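Local coordinates for predicted phosphatase, HAD family (Clostridium acetobutylicum, PDB 3MC1), which is a predicted phosphatase of the haloacid dehalogenase family, probably hydrolysing phosphate esters at a metal-dependent site, though its substrate is not established, at residues 7-12 / 103-108; 89-94 / 123-128; 131-136 / 145-150; 160-165 / 178-183. All blocks are in the same frame, centred on the assembly; numbering follows the deposited sequence.

Contact 1 of 4, residues 7-12 / 103-108; sequences VLFDLD and FHLVVA. With NA (sodium ion), chain C.
Strand 6-9 and strand 104-109 are neighbours in the parallel sheet of the HAD Rossmann-like core, and the first of them runs straight into the metal site. Val7 N donates to His104 O at 3.0 Å, Val106 N to Val7 O, Phe9 N to Val106 O at 2.8 Å and Ala108 N to Phe9 O, a regular parallel ladder. Just before strand 104-109 begins, CD1 of Phe103 meets CG2 of Val7 at 3.7 Å. On the face of Val7, Leu105 and Phe9, CD2 of Leu105 touches both CB of Val7 and, at 4.0 Å, the edge atom CE2 of Phe9. On the other face Leu8 and Val106 lie side by side, and Leu8 CD2 reaches Ala108 CB at 3.9 Å. Past the strand end, Asp10 holds CG anti to its backbone N (chi1 -179°), and OD2 binds the sodium ion at 2.1 Å; Asp12 O binds it at 2.2 Å, with Asp167 and two waters as further ligands. Asp10 OD1 is hydrogen-bonded to Thr109. The two aspartates fit the DxD motif of HAD phosphatases. Helix 91-101 packs on the Phe9 and Leu105 face, helix 144-155 on the Leu8 and Val106 face, and strand 162-166 continues the sheet beyond strand 6-9.

Contact 2 of 4, residues 89-94 / 123-128; sequences DGIEAL and FKLAFY
The first turn of helix 91-101, with Gly90 at its N-cap, faces the turn after helix 113-122, where a Schellman motif at Lys124 leads into a short 3-10 segment, and the nearest CA atoms, of Glu92 and Leu125, are 7.0 Å apart. Side chains bridge that gap. Glu92 sends CG anti to its backbone N (chi1 174°), and the chain beyond stays extended, which carries the carboxylate across to Tyr128. There OE2 accepts a hydrogen bond from Tyr128 OH at 2.8 Å through its anti lone pair, the one turned away from OE1. OE2 lies at the edge of the phenol ring, near its plane, while the carboxylate plane stands 82° from that of the ring. The aliphatic part of the same side chain is packed as well: CG is 3.7 Å from Tyr128 CE2, and CB is 3.7 Å from CD2 of Leu125. That methyl also lies 3.8 Å from Glu92 CD. Deeper in, Ile91 CG2 makes a looser contact with Leu125 CD1 at 4.4 Å. The Tyr128 side chain also touches Leu95 and Ser96 of helix 91-101, and Ile91 continues inward to Val207 of helix 207-215. Chemically, the contact pairs a phenol donor with a carboxylate at a partly exposed edge, with the CD2 methyl of Leu125 against the Glu92 chain; the hydrogen bond would favour the ionised form of Glu92, and together with the packing it would be expected to restrict how the tyrosine hydroxyl and the carboxylate can turn.

Contact 3 of 4, residues 131-136 / 145-150; sequences AIVGSS and EDVIRY
Val147 and Tyr150 of helix 144-155 meet Val133 of strand 131-135, the two elements running roughly antiparallel, with the axes of the two short segments approaching to 8.2 Å at 148°. At the start of the helical segment, Glu145 OE2 and Arg149 NH2, one turn on, form a salt bridge whose hydrogen bond, at 3.4 Å, is weak; it takes no part in the contact with the strand. Val147 points at the strand. Its CG1, anti to the backbone N (chi1 174°), presses on the carbonyl of Val133, with 3.1 Å to the O, and sits 3.9 Å from Val133 CG1; the two valines slide past each other in opposite directions. The other methyl, CG2, lies 4.1 Å from Gly134 O. Ile148 turns away from the strand, and Arg149 NH2 has a second acceptor in Lys177 O. Tyr150 returns to the strand: its ring edge, at CD2, meets Val133 CG1 at 4.0 Å, the side chains crossing at about a right angle. Val133 thus touches both Val147 and Tyr150, with Ala151 also against it. The strand is the outermost on its side of the sheet, bonded to strand 104-109 through Val107 and Thr109; helix 144-155 packs on one face, while Ile132 turns to helix 113-122.

Contact 4 of 4, residues 160-165 / 178-183; sequences DDAIMI and NNLPSI
Ile163 and Pro181 pack together in a beta-alpha-beta unit, in which the chain passes from strand 162-166 through helix 169-176 to the parallel strand 182-185. From Ile163, CB lies 3.8 Å from Pro181 O and 4.0 Å from the ring carbon CG. CG2 presses closer, to 3.4 Å from that same CG, tighter than usual van der Waals contact, and the two side chains cross at about a right angle. The other branch starts at CG1, placed between the backbone N and the carbonyl carbon (chi1 63°), and its tip CD1 reaches CD1 of Ile183 at 3.9 Å. The backbones are joined by two hydrogen bonds, Met164 N to Pro181 O and Ile183 N to Met164 O at 2.9 Å. On the face of Met164, a selenomethionine, its side chain leads off toward Leu8 and helix 144-155, and Ser182 packs on helix 169-176. A Schellman motif with Asn179 as its C-prime residue ends that helix and delivers the chain to Leu180, whose CD2 touches Ala162 CB at 4.0 Å. The same methyl lies 3.4 Å from Ala162 O, and Pro181 CD approaches that oxygen from the next residue at 3.3 Å.

How the contacts relate
Contacts 1, 3 and 4 all belong to the one parallel sheet: strand 131-135 of contact 3 flanks strand 104-109 of contact 1, and strand 162-166 of contact 4 flanks strand 6-9 on the other side. Their centres lie 10 to 14 Å apart, and helix 144-155 bridges contacts 3 and 4, with Glu145 O probably accepting a hydrogen bond from Asn178 ND2. Contact 2 ties the start of helix 91-101 to the loop before strand 131-135, its centre 11 Å from that of contact 1, and 20 and 21 Å from those of contacts 3 and 4. Contacts 1 and 2 interleave along the chain, whereas 3 and 4 follow in series. The sodium site thus lies at the C-terminal ends of strands 6-9 and 162-166.

Contact 1 of 4, residues 7-12 / 103-108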
loop_
_atom_site.group_PDB
_atom_site.type_symbol
_atom_site.label_atom_id
_atom_site.label_comp_id
_atom_site.label_asym_id
_atom_site.label_seq_id
_atom_site.Cartn_x
_atom_site.Cartn_y
_atom_site.Cartn_z
ATOM N N VAL A 7 1.316 -0.981 -14.622
ATOM C CA VAL A 7 2.091 -0.565 -13.471
ATOM C C VAL A 7 1.159 -0.612 -12.250
ATOM O O VAL A 7 0.196 0.153 -12.167
ATOM C CB VAL A 7 2.617 0.878 -13.639
ATOM C CG1 VAL A 7 3.480 1.248 -12.444
ATOM C CG2 VAL A 7 3.426 1.026 -14.954
ATOM N N LEU A 8 1.432 -1.538 -11.333
ATOM C CA LEU A 8 0.648 -1.668 -10.100
ATOM C C LEU A 8 1.357 -0.900 -8.977
ATOM O O LEU A 8 2.578 -0.937 -8.862
ATOM C CB LEU A 8 0.493 -3.143 -9.711
ATOM C CG LEU A 8 -0.621 -3.943 -10.405
ATOM C CD1 LEU A 8 -0.388 -3.990 -11.915
ATOM C CD2 LEU A 8 -0.684 -5.359 -9.818
ATOM N N PHE A 9 0.575 -0.200 -8.159
ATOM C CA PHE A 9 1.098 0.603 -7.057
ATOM C C PHE A 9 0.407 0.232 -5.755
ATOM O O PHE A 9 -0.794 -0.064 -5.746
ATOM C CB PHE A 9 0.782 2.094 -7.255
ATOM C CG PHE A 9 1.478 2.753 -8.428
ATOM C CD1 PHE A 9 2.666 3.452 -8.246
ATOM C CD2 PHE A 9 0.892 2.746 -9.694
ATOM C CE1 PHE A 9 3.259 4.151 -9.314
ATOM C CE2 PHE A 9 1.472 3.432 -10.762
ATOM C CZ PHE A 9 2.654 4.139 -10.573
ATOM N N ASP A 10 1.151 0.257 -4.656
ATOM C CA ASP A 10 0.511 0.046 -3.365
ATOM C C ASP A 10 0.007 1.459 -3.069
ATOM O O ASP A 10 0.335 2.396 -3.810
ATOM C CB ASP A 10 1.504 -0.401 -2.297
ATOM C CG ASP A 10 0.828 -0.651 -0.956
ATOM O OD1 ASP A 10 -0.317 -1.165 -0.951
ATOM O OD2 ASP A 10 1.435 -0.333 0.089
ATOM N N LEU A 11 -0.786 1.633 -2.014
ATOM C CA LEU A 11 -1.329 2.950 -1.691
ATOM C C LEU A 11 -0.552 3.690 -0.601
ATOM O O LEU A 11 0.152 4.656 -0.885
ATOM C CB LEU A 11 -2.810 2.814 -1.288
ATOM C CG LEU A 11 -3.601 4.069 -0.893
ATOM C CD1 LEU A 11 -3.381 5.226 -1.869
ATOM C CD2 LEU A 11 -5.085 3.711 -0.859
ATOM N N ASP A 12 -0.698 3.238 0.643
ATOM C CA ASP A 12 -0.012 3.845 1.781
ATOM C C ASP A 12 1.504 3.713 1.643
ATOM O O ASP A 12 2.011 2.626 1.407
ATOM C CB ASP A 12 -0.445 3.170 3.096
ATOM C CG ASP A 12 -1.937 3.302 3.366
ATOM O OD1 ASP A 12 -2.478 4.424 3.232
ATOM O OD2 ASP A 12 -2.568 2.283 3.719
ATOM N N PHE A 103 0.851 3.865 -20.352
ATOM C CA PHE A 103 0.789 2.861 -19.293
ATOM C C PHE A 103 -0.625 2.761 -18.711
ATOM O O PHE A 103 -1.354 3.753 -18.656
ATOM C CB PHE A 103 1.741 3.232 -18.148
ATOM C CG PHE A 103 3.193 2.968 -18.430
ATOM C CD1 PHE A 103 3.663 1.666 -18.558
ATOM C CD2 PHE A 103 4.098 4.024 -18.530
ATOM C CE1 PHE A 103 5.016 1.414 -18.778
ATOM C CE2 PHE A 103 5.457 3.789 -18.752
ATOM C CZ PHE A 103 5.921 2.475 -18.875
ATOM N N HIS A 104 -1.014 1.559 -18.298
ATOM C CA HIS A 104 -2.307 1.354 -17.649
ATOM C C HIS A 104 -1.913 1.255 -16.175
ATOM O O HIS A 104 -1.076 0.422 -15.817
ATOM C CB HIS A 104 -2.963 0.049 -18.098
ATOM C CG HIS A 104 -3.531 0.102 -19.481
ATOM N ND1 HIS A 104 -2.741 0.121 -20.611
ATOM C CD2 HIS A 104 -4.811 0.168 -19.917
ATOM C CE1 HIS A 104 -3.510 0.197 -21.683
ATOM N NE2 HIS A 104 -4.771 0.227 -21.288
ATOM N N LEU A 105 -2.501 2.103 -15.331
ATOM C CA LEU A 105 -2.151 2.135 -13.911
ATOM C C LEU A 105 -3.183 1.439 -13.038
ATOM O O LEU A 105 -4.383 1.602 -13.245
ATOM C CB LEU A 105 -1.963 3.594 -13.454
ATOM C CG LEU A 105 -1.108 4.488 -14.374
ATOM C CD1 LEU A 105 -0.976 5.906 -13.794
ATOM C CD2 LEU A 105 0.267 3.872 -14.552
ATOM N N VAL A 106 -2.703 0.674 -12.054
ATOM C CA VAL A 106 -3.583 -0.073 -11.158
ATOM C C VAL A 106 -3.118 0.038 -9.707
ATOM O O VAL A 106 -1.925 0.088 -9.435
ATOM C CB VAL A 106 -3.596 -1.595 -11.539
ATOM C CG1 VAL A 106 -4.527 -2.378 -10.609
ATOM C CG2 VAL A 106 -4.050 -1.774 -12.997
ATOM N N VAL A 107 -4.063 0.104 -8.772
ATOM C CA VAL A 107 -3.681 0.136 -7.368
ATOM C C VAL A 107 -3.928 -1.279 -6.848
ATOM O O VAL A 107 -5.001 -1.845 -7.043
ATOM C CB VAL A 107 -4.529 1.125 -6.525
ATOM C CG1 VAL A 107 -4.226 0.914 -5.032
ATOM C CG2 VAL A 107 -4.210 2.561 -6.915
ATOM N N ALA A 108 -2.916 -1.847 -6.208
ATOM C CA ALA A 108 -3.009 -3.182 -5.632
ATOM C C ALA A 108 -2.552 -2.977 -4.193
ATOM O O ALA A 108 -1.362 -2.799 -3.935
ATOM C CB ALA A 108 -2.079 -4.141 -6.364
HETATM NA NA NA C . 2.809 0.526 1.442
HETATM O O HOH W 1 3.485 1.342 3.567
HETATM O O HOH W 2 3.130 -1.637 1.770
#

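Contact 2 of 4, residues 89-94 / 123-128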
loop_
_atom_site.group_PDB
_atom_site.type_symbol
_atom_site.label_atom_id
_atom_site.label_comp_id
_atom_site.label_asym_id
_atom_site.label_seq_id
_atom_site.Cartn_x
_atom_site.Cartn_y
_atom_site.Cartn_z
ATOM N N ASP A 89 4.674 14.444 -2.721
ATOM C CA ASP A 89 4.991 15.413 -3.765
ATOM C C ASP A 89 5.475 14.686 -5.023
ATOM O O ASP A 89 6.226 13.705 -4.947
ATOM C CB ASP A 89 6.089 16.381 -3.305
ATOM C CG ASP A 89 5.653 17.259 -2.149
ATOM O OD1 ASP A 89 4.507 17.763 -2.180
ATOM O OD2 ASP A 89 6.462 17.457 -1.216
ATOM N N GLY A 90 5.032 15.169 -6.176
ATOM C CA GLY A 90 5.443 14.578 -7.434
ATOM C C GLY A 90 4.603 13.414 -7.914
ATOM O O GLY A 90 4.636 13.087 -9.096
ATOM N N ILE A 91 3.827 12.801 -7.021
ATOM C CA ILE A 91 3.015 11.653 -7.412
ATOM C C ILE A 91 1.996 11.912 -8.517
ATOM O O ILE A 91 1.941 11.162 -9.484
ATOM C CB ILE A 91 2.284 11.017 -6.197
ATOM C CG1 ILE A 91 3.273 10.188 -5.367
ATOM C CG2 ILE A 91 1.130 10.136 -6.687
ATOM C CD1 ILE A 91 3.905 9.027 -6.121
ATOM N N GLU A 92 1.172 12.942 -8.390
ATOM C CA GLU A 92 0.209 13.188 -9.454
ATOM C C GLU A 92 0.924 13.457 -10.782
ATOM O O GLU A 92 0.481 12.993 -11.832
ATOM C CB GLU A 92 -0.722 14.352 -9.107
ATOM C CG GLU A 92 -1.649 14.721 -10.246
ATOM C CD GLU A 92 -2.843 15.541 -9.789
ATOM O OE1 GLU A 92 -2.762 16.184 -8.720
ATOM O OE2 GLU A 92 -3.857 15.555 -10.513
ATOM N N ALA A 93 2.025 14.203 -10.731
ATOM C CA ALA A 93 2.804 14.494 -11.937
ATOM C C ALA A 93 3.248 13.155 -12.556
ATOM O O ALA A 93 3.160 12.951 -13.769
ATOM C CB ALA A 93 4.008 15.328 -11.577
ATOM N N LEU A 94 3.705 12.244 -11.704
ATOM C CA LEU A 94 4.140 10.917 -12.139
ATOM C C LEU A 94 3.012 10.169 -12.848
ATOM O O LEU A 94 3.188 9.691 -13.975
ATOM C CB LEU A 94 4.622 10.089 -10.931
ATOM C CG LEU A 94 4.941 8.610 -11.224
ATOM C CD1 LEU A 94 6.112 8.516 -12.205
ATOM C CD2 LEU A 94 5.271 7.880 -9.940
ATOM N N PHE A 123 -8.594 12.665 -2.984
ATOM C CA PHE A 123 -7.398 13.361 -3.430
ATOM C C PHE A 123 -7.376 13.666 -4.927
ATOM O O PHE A 123 -6.400 14.215 -5.438
ATOM C CB PHE A 123 -6.155 12.573 -3.002
ATOM C CG PHE A 123 -5.845 12.703 -1.529
ATOM C CD1 PHE A 123 -5.510 13.943 -0.984
ATOM C CD2 PHE A 123 -5.927 11.604 -0.678
ATOM C CE1 PHE A 123 -5.263 14.090 0.382
ATOM C CE2 PHE A 123 -5.680 11.742 0.696
ATOM C CZ PHE A 123 -5.349 12.988 1.224
ATOM N N LYS A 124 -8.461 13.316 -5.614
ATOM C CA LYS A 124 -8.617 13.580 -7.046
ATOM C C LYS A 124 -7.618 12.860 -7.953
ATOM O O LYS A 124 -7.220 13.384 -8.997
ATOM C CB LYS A 124 -8.543 15.088 -7.278
ATOM C CG LYS A 124 -9.513 15.867 -6.388
ATOM C CD LYS A 124 -9.275 17.352 -6.459
ATOM C CE LYS A 124 -10.165 18.106 -5.472
ATOM N NZ LYS A 124 -10.051 19.582 -5.662
ATOM N N LEU A 125 -7.228 11.652 -7.566
ATOM C CA LEU A 125 -6.275 10.868 -8.353
ATOM C C LEU A 125 -6.938 9.604 -8.886
ATOM O O LEU A 125 -6.336 8.864 -9.656
ATOM C CB LEU A 125 -5.076 10.456 -7.482
ATOM C CG LEU A 125 -4.256 11.521 -6.742
ATOM C CD1 LEU A 125 -3.178 10.832 -5.920
ATOM C CD2 LEU A 125 -3.625 12.500 -7.729
ATOM N N ALA A 126 -8.185 9.366 -8.489
ATOM C CA ALA A 126 -8.880 8.142 -8.884
ATOM C C ALA A 126 -8.942 7.800 -10.374
ATOM O O ALA A 126 -8.783 6.643 -10.754
ATOM C CB ALA A 126 -10.292 8.141 -8.300
ATOM N N PHE A 127 -9.169 8.793 -11.220
ATOM C CA PHE A 127 -9.289 8.532 -12.647
ATOM C C PHE A 127 -8.005 8.195 -13.394
ATOM O O PHE A 127 -8.043 7.812 -14.571
ATOM C CB PHE A 127 -10.022 9.700 -13.297
ATOM C CG PHE A 127 -11.489 9.715 -12.977
ATOM C CD1 PHE A 127 -12.320 8.709 -13.455
ATOM C CD2 PHE A 127 -12.032 10.711 -12.173
ATOM C CE1 PHE A 127 -13.676 8.693 -13.137
ATOM C CE2 PHE A 127 -13.387 10.708 -11.847
ATOM C CZ PHE A 127 -14.212 9.700 -12.329
ATOM N N TYR A 128 -6.868 8.329 -12.720
ATOM C CA TYR A 128 -5.589 7.989 -13.341
ATOM C C TYR A 128 -5.473 6.470 -13.383
ATOM O O TYR A 128 -4.656 5.911 -14.121
ATOM C CB TYR A 128 -4.425 8.533 -12.521
ATOM C CG TYR A 128 -4.205 10.025 -12.616
ATOM C CD1 TYR A 128 -3.869 10.626 -13.833
ATOM C CD2 TYR A 128 -4.308 10.837 -11.488
ATOM C CE1 TYR A 128 -3.639 11.999 -13.923
ATOM C CE2 TYR A 128 -4.078 12.215 -11.562
ATOM C CZ TYR A 128 -3.743 12.787 -12.785
ATOM O OH TYR A 128 -3.507 14.134 -12.859
#

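Contact 3 of 4, residues 131-136 / 145-150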
loop_
_atom_site.group_PDB
_atom_site.type_symbol
_atom_site.label_atom_id
_atom_site.label_comp_id
_atom_site.label_asym_id
_atom_site.label_seq_id
_atom_site.Cartn_x
_atom_site.Cartn_y
_atom_site.Cartn_z
ATOM N N ALA A 131 -8.014 0.536 -12.329
ATOM C CA ALA A 131 -8.710 -0.187 -11.275
ATOM C C ALA A 131 -8.026 0.079 -9.942
ATOM O O ALA A 131 -6.839 0.390 -9.896
ATOM C CB ALA A 131 -8.718 -1.688 -11.574
ATOM N N ILE A 132 -8.792 -0.024 -8.862
ATOM C CA ILE A 132 -8.269 0.177 -7.516
ATOM C C ILE A 132 -8.688 -1.090 -6.795
ATOM O O ILE A 132 -9.844 -1.251 -6.421
ATOM C CB ILE A 132 -8.894 1.436 -6.858
ATOM C CG1 ILE A 132 -8.398 2.683 -7.596
ATOM C CG2 ILE A 132 -8.520 1.504 -5.380
ATOM C CD1 ILE A 132 -9.136 3.960 -7.243
ATOM N N VAL A 133 -7.739 -2.001 -6.625
ATOM C CA VAL A 133 -8.016 -3.284 -6.008
ATOM C C VAL A 133 -7.434 -3.389 -4.606
ATOM O O VAL A 133 -6.218 -3.447 -4.422
ATOM C CB VAL A 133 -7.451 -4.427 -6.881
ATOM C CG1 VAL A 133 -7.982 -5.770 -6.396
ATOM C CG2 VAL A 133 -7.831 -4.183 -8.354
ATOM N N GLY A 134 -8.320 -3.416 -3.620
ATOM C CA GLY A 134 -7.886 -3.516 -2.242
ATOM C C GLY A 134 -8.411 -4.775 -1.597
ATOM O O GLY A 134 -8.916 -5.676 -2.270
ATOM N N SER A 135 -8.274 -4.848 -0.280
ATOM C CA SER A 135 -8.744 -6.006 0.456
ATOM C C SER A 135 -10.243 -5.851 0.714
ATOM O O SER A 135 -10.822 -4.780 0.498
ATOM C CB SER A 135 -8.005 -6.119 1.796
ATOM O OG SER A 135 -8.215 -4.966 2.598
ATOM N N SER A 136 -10.875 -6.929 1.148
ATOM C CA SER A 136 -12.290 -6.881 1.481
ATOM C C SER A 136 -12.298 -6.566 2.973
ATOM O O SER A 136 -11.431 -7.038 3.706
ATOM C CB SER A 136 -12.937 -8.240 1.216
ATOM O OG SER A 136 -12.182 -9.269 1.826
ATOM N N GLU A 145 0.132 -10.619 -1.858
ATOM C CA GLU A 145 0.151 -11.639 -2.901
ATOM C C GLU A 145 -1.245 -11.887 -3.457
ATOM O O GLU A 145 -1.442 -11.941 -4.667
ATOM C CB GLU A 145 0.681 -12.963 -2.353
ATOM C CG GLU A 145 0.407 -14.141 -3.278
ATOM C CD GLU A 145 0.717 -15.479 -2.638
ATOM O OE1 GLU A 145 0.165 -15.758 -1.554
ATOM O OE2 GLU A 145 1.507 -16.251 -3.221
ATOM N N ASP A 146 -2.218 -12.033 -2.567
ATOM C CA ASP A 146 -3.584 -12.320 -2.998
ATOM C C ASP A 146 -4.280 -11.170 -3.717
ATOM O O ASP A 146 -5.068 -11.401 -4.631
ATOM C CB ASP A 146 -4.437 -12.779 -1.807
ATOM C CG ASP A 146 -3.914 -14.065 -1.154
ATOM O OD1 ASP A 146 -3.091 -14.776 -1.780
ATOM O OD2 ASP A 146 -4.343 -14.374 -0.013
ATOM N N VAL A 147 -4.004 -9.931 -3.320
ATOM C CA VAL A 147 -4.649 -8.800 -3.974
ATOM C C VAL A 147 -4.035 -8.552 -5.352
ATOM O O VAL A 147 -4.741 -8.226 -6.310
ATOM C CB VAL A 147 -4.554 -7.522 -3.100
ATOM C CG1 VAL A 147 -5.095 -6.319 -3.854
ATOM C CG2 VAL A 147 -5.356 -7.727 -1.821
ATOM N N ILE A 148 -2.720 -8.716 -5.455
ATOM C CA ILE A 148 -2.062 -8.529 -6.741
ATOM C C ILE A 148 -2.586 -9.604 -7.711
ATOM O O ILE A 148 -2.915 -9.311 -8.858
ATOM C CB ILE A 148 -0.523 -8.647 -6.603
ATOM C CG1 ILE A 148 0.030 -7.405 -5.886
ATOM C CG2 ILE A 148 0.112 -8.806 -7.984
ATOM C CD1 ILE A 148 1.522 -7.488 -5.497
ATOM N N ARG A 149 -2.675 -10.843 -7.229
ATOM C CA ARG A 149 -3.147 -11.953 -8.053
ATOM C C ARG A 149 -4.572 -11.721 -8.544
ATOM O O ARG A 149 -4.888 -12.012 -9.693
ATOM C CB ARG A 149 -3.082 -13.271 -7.266
ATOM C CG ARG A 149 -3.280 -14.514 -8.131
ATOM C CD ARG A 149 -3.112 -15.801 -7.334
ATOM N NE ARG A 149 -1.851 -15.855 -6.598
ATOM C CZ ARG A 149 -0.649 -15.895 -7.163
ATOM N NH1 ARG A 149 -0.537 -15.886 -8.484
ATOM N NH2 ARG A 149 0.443 -15.955 -6.407
ATOM N N TYR A 150 -5.432 -11.204 -7.669
ATOM C CA TYR A 150 -6.819 -10.939 -8.032
ATOM C C TYR A 150 -6.895 -9.765 -9.000
ATOM O O TYR A 150 -7.694 -9.773 -9.925
ATOM C CB TYR A 150 -7.662 -10.636 -6.785
ATOM C CG TYR A 150 -9.147 -10.491 -7.068
ATOM C CD1 TYR A 150 -9.898 -11.560 -7.564
ATOM C CD2 TYR A 150 -9.797 -9.281 -6.857
ATOM C CE1 TYR A 150 -11.266 -11.418 -7.845
ATOM C CE2 TYR A 150 -11.153 -9.127 -7.136
ATOM C CZ TYR A 150 -11.885 -10.194 -7.628
ATOM O OH TYR A 150 -13.229 -10.019 -7.902
#

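Contact 4 of 4, residues 160-165 / 178-183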
loop_
_atom_site.group_PDB
_atom_site.type_symbol
_atom_site.label_atom_id
_atom_site.label_comp_id
_atom_site.label_asym_id
_atom_site.label_seq_id
_atom_site.Cartn_x
_atom_site.Cartn_y
_atom_site.Cartn_z
ATOM N N ASP A 160 4.498 -10.886 -17.583
ATOM C CA ASP A 160 5.512 -10.242 -18.407
ATOM C C ASP A 160 5.033 -8.906 -18.961
ATOM O O ASP A 160 5.671 -8.321 -19.840
ATOM C CB ASP A 160 5.917 -11.177 -19.555
ATOM C CG ASP A 160 4.803 -11.383 -20.565
ATOM O OD1 ASP A 160 3.618 -11.245 -20.192
ATOM O OD2 ASP A 160 5.112 -11.702 -21.735
ATOM N N ASP A 161 3.922 -8.411 -18.431
ATOM C CA ASP A 161 3.372 -7.146 -18.899
ATOM C C ASP A 161 3.081 -6.170 -17.755
ATOM O O ASP A 161 2.327 -5.217 -17.922
ATOM C CB ASP A 161 2.095 -7.422 -19.693
ATOM C CG ASP A 161 1.645 -6.229 -20.504
ATOM O OD1 ASP A 161 2.514 -5.512 -21.040
ATOM O OD2 ASP A 161 0.422 -6.018 -20.619
ATOM N N ALA A 162 3.690 -6.397 -16.596
ATOM C CA ALA A 162 3.443 -5.523 -15.458
ATOM C C ALA A 162 4.550 -5.554 -14.422
ATOM O O ALA A 162 5.341 -6.492 -14.373
ATOM C CB ALA A 162 2.128 -5.909 -14.810
ATOM N N ILE A 163 4.594 -4.506 -13.604
ATOM C CA ILE A 163 5.563 -4.392 -12.525
ATOM C C ILE A 163 4.809 -3.927 -11.272
ATOM O O ILE A 163 3.708 -3.382 -11.365
ATOM C CB ILE A 163 6.661 -3.361 -12.855
ATOM C CG1 ILE A 163 6.039 -1.970 -13.013
ATOM C CG2 ILE A 163 7.391 -3.764 -14.147
ATOM C CD1 ILE A 163 7.070 -0.834 -13.013
HETATM N N MSE A 164 5.407 -4.138 -10.105
HETATM C CA MSE A 164 4.790 -3.741 -8.839
HETATM C C MSE A 164 5.647 -2.688 -8.142
HETATM O O MSE A 164 6.856 -2.854 -8.017
HETATM C CB MSE A 164 4.631 -4.971 -7.940
HETATM C CG MSE A 164 4.081 -4.684 -6.555
HETATM SE SE MSE A 164 2.281 -3.973 -6.587
HETATM C CE MSE A 164 2.198 -3.294 -4.758
ATOM N N ILE A 165 5.022 -1.595 -7.714
ATOM C CA ILE A 165 5.731 -0.528 -7.012
ATOM C C ILE A 165 5.243 -0.498 -5.558
ATOM O O ILE A 165 4.034 -0.395 -5.312
ATOM C CB ILE A 165 5.465 0.869 -7.650
ATOM C CG1 ILE A 165 6.168 1.012 -9.017
ATOM C CG2 ILE A 165 6.060 1.951 -6.754
ATOM C CD1 ILE A 165 5.966 -0.113 -9.957
ATOM N N ASN A 178 3.894 -13.418 -7.588
ATOM C CA ASN A 178 3.060 -13.280 -8.775
ATOM C C ASN A 178 3.957 -13.154 -10.006
ATOM O O ASN A 178 3.507 -12.777 -11.087
ATOM C CB ASN A 178 2.164 -12.044 -8.646
ATOM C CG ASN A 178 0.912 -12.319 -7.845
ATOM O OD1 ASN A 178 -0.028 -12.949 -8.340
ATOM N ND2 ASN A 178 0.889 -11.857 -6.595
ATOM N N ASN A 179 5.234 -13.466 -9.824
ATOM C CA ASN A 179 6.202 -13.395 -10.909
ATOM C C ASN A 179 6.323 -12.027 -11.548
ATOM O O ASN A 179 6.503 -11.904 -12.764
ATOM C CB ASN A 179 5.872 -14.438 -11.971
ATOM C CG ASN A 179 6.070 -15.840 -11.461
ATOM O OD1 ASN A 179 7.131 -16.166 -10.921
ATOM N ND2 ASN A 179 5.056 -16.681 -11.620
ATOM N N LEU A 180 6.248 -10.996 -10.719
ATOM C CA LEU A 180 6.357 -9.635 -11.209
ATOM C C LEU A 180 7.605 -8.956 -10.690
ATOM O O LEU A 180 8.000 -9.146 -9.537
ATOM C CB LEU A 180 5.168 -8.790 -10.752
ATOM C CG LEU A 180 3.757 -9.071 -11.242
ATOM C CD1 LEU A 180 2.823 -8.050 -10.592
ATOM C CD2 LEU A 180 3.703 -8.966 -12.760
ATOM N N PRO A 181 8.260 -8.164 -11.545
ATOM C CA PRO A 181 9.454 -7.475 -11.058
ATOM C C PRO A 181 8.898 -6.393 -10.143
ATOM O O PRO A 181 7.732 -5.993 -10.283
ATOM C CB PRO A 181 10.070 -6.903 -12.329
ATOM C CG PRO A 181 8.882 -6.668 -13.199
ATOM C CD PRO A 181 8.037 -7.902 -12.975
ATOM N N SER A 182 9.712 -5.936 -9.202
ATOM C CA SER A 182 9.267 -4.912 -8.281
ATOM C C SER A 182 10.266 -3.777 -8.142
ATOM O O SER A 182 11.476 -3.981 -8.230
ATOM C CB SER A 182 9.011 -5.525 -6.903
ATOM O OG SER A 182 10.166 -6.182 -6.409
ATOM N N ILE A 183 9.735 -2.575 -7.968
ATOM C CA ILE A 183 10.549 -1.400 -7.734
ATOM C C ILE A 183 10.164 -0.971 -6.319
ATOM O O ILE A 183 8.998 -0.658 -6.052
ATOM C CB ILE A 183 10.213 -0.231 -8.668
ATOM C CG1 ILE A 183 10.436 -0.613 -10.133
ATOM C CG2 ILE A 183 11.106 0.967 -8.303
ATOM C CD1 ILE A 183 10.130 0.531 -11.105
#